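Local atomic coordinates of protein interacting with Hsp90 1 (Saccharomyces cerevisiae, PDB entry 4CGU), a protein that takes part in pre-rRNA processing and is required for the interaction between NOP58 and snoRNA. Residues B[137-140]-B[141-144]. Numbering follows the deposited sequence.
Sequences VVNA and ADIK
Ala141 turns its backbone N-H onto the side-chain amide of Asn139, with N 3.1 Å from OD1 and the donor standing above the amide plane rather than on a lone pair. This is an Asx turn. With chi1 at -169°, CG of Asn139 lies anti to its own N and beside its carbonyl carbon, and a small chi2 turn brings OD1 over to the N-H of Ala141. The methyl CB of Ala141 sits 3.3 Å from Asn139 OD1, a close approach that suits alanine's small side chain. A leucine in place of Asn139 would probably leave the N-H of Ala141 without its acceptor and the start of the turn less firmly set.

Asp142 closes a type I beta turn over Ala140 and Ala141, its N 2.6 Å from Asn139 O. Its carboxylate crosses the Asn139 side chain, Asp142 OD2 lying 3.6 Å from Asn139 CB, with the amide and carboxylate planes 43° apart. Outside the turn, Asp142 OD1 pairs with a basic side chain of another protein's chain in a salt bridge, consistent with an acid at this surface position.

The turn belongs to the C-terminal CS domain, a beta sandwich, and leads from strand 129-131 of the three-stranded sheet to strand 144-148, outermost within this chain in the four-stranded one.

Ile143 adds a weak N-H bond to Asn139 O and is the buried member. Extended at chi2 (176°), it brings CD1 to 4.0 Å from Val138 CG1, and Tyr115 packs against both branched side chains. A water bridges Ile143 O and Ala140 O.

Lys144 pairs its backbone with Tyr157, while its long, flexible chain, ending in a donor, curls back three residues to place NZ 2.8 Å from Ala141 O, in the carbonyl plane.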
loop_
_atom_site.group_PDB
_atom_site.type_symbol
_atom_site.label_atom_id
_atom_site.label_comp_id
_atom_site.label_asym_id
_atom_site.label_seq_id
_atom_site.Cartn_x
_atom_site.Cartn_y
_atom_site.Cartn_z
ATOM N N VAL B 137 12.631 3.484 -5.182
ATOM C CA VAL B 137 11.481 2.592 -5.283
ATOM C C VAL B 137 10.458 2.968 -4.215
ATOM O O VAL B 137 10.777 3.059 -3.032
ATOM C CB VAL B 137 11.877 1.087 -5.216
ATOM C CG1 VAL B 137 12.882 0.765 -6.307
ATOM C CG2 VAL B 137 12.428 0.702 -3.843
ATOM N N VAL B 138 9.231 3.240 -4.639
ATOM C CA VAL B 138 8.211 3.667 -3.694
ATOM C C VAL B 138 7.088 2.652 -3.588
ATOM O O VAL B 138 6.386 2.377 -4.558
ATOM C CB VAL B 138 7.626 5.044 -4.059
ATOM C CG1 VAL B 138 6.548 5.445 -3.050
ATOM C CG2 VAL B 138 8.731 6.088 -4.124
ATOM N N ASN B 139 6.941 2.089 -2.395
ATOM C CA ASN B 139 5.826 1.216 -2.076
ATOM C C ASN B 139 4.907 1.947 -1.106
ATOM O O ASN B 139 5.286 2.197 0.040
ATOM C CB ASN B 139 6.343 -0.082 -1.455
ATOM C CG ASN B 139 5.270 -1.147 -1.332
ATOM O OD1 ASN B 139 4.076 -0.849 -1.278
ATOM N ND2 ASN B 139 5.698 -2.407 -1.274
ATOM N N ALA B 140 3.706 2.288 -1.572
ATOM C CA ALA B 140 2.749 3.071 -0.787
ATOM C C ALA B 140 2.434 2.435 0.556
ATOM O O ALA B 140 2.062 3.120 1.513
ATOM C CB ALA B 140 1.460 3.293 -1.577
ATOM N N ALA B 141 2.580 1.118 0.622
ATOM C CA ALA B 141 2.401 0.392 1.867
ATOM C C ALA B 141 3.491 0.749 2.875
ATOM O O ALA B 141 3.271 0.679 4.079
ATOM C CB ALA B 141 2.390 -1.114 1.604
ATOM N N ASP B 142 4.661 1.144 2.374
ATOM C CA ASP B 142 5.826 1.382 3.226
ATOM C C ASP B 142 6.045 2.856 3.555
ATOM O O ASP B 142 6.962 3.198 4.303
ATOM C CB ASP B 142 7.094 0.813 2.582
ATOM C CG ASP B 142 7.048 -0.697 2.432
ATOM O OD1 ASP B 142 6.258 -1.341 3.153
ATOM O OD2 ASP B 142 7.807 -1.239 1.598
ATOM N N ILE B 143 5.217 3.727 2.989
ATOM C CA ILE B 143 5.289 5.143 3.328
ATOM C C ILE B 143 4.793 5.345 4.750
ATOM O O ILE B 143 3.610 5.178 5.030
ATOM C CB ILE B 143 4.454 6.007 2.369
ATOM C CG1 ILE B 143 4.923 5.794 0.925
ATOM C CG2 ILE B 143 4.529 7.493 2.775
ATOM C CD1 ILE B 143 4.088 6.529 -0.106
ATOM N N LYS B 144 5.707 5.689 5.653
ATOM C CA LYS B 144 5.356 5.884 7.054
ATOM C C LYS B 144 5.273 7.364 7.376
ATOM O O LYS B 144 6.241 8.097 7.185
ATOM C CB LYS B 144 6.383 5.212 7.970
ATOM C CG LYS B 144 6.514 3.715 7.752
ATOM C CD LYS B 144 5.182 3.014 7.988
ATOM C CE LYS B 144 5.193 1.588 7.454
ATOM N NZ LYS B 144 3.946 1.296 6.680
HETATM O O HOH W 1 1.521 3.735 4.089
#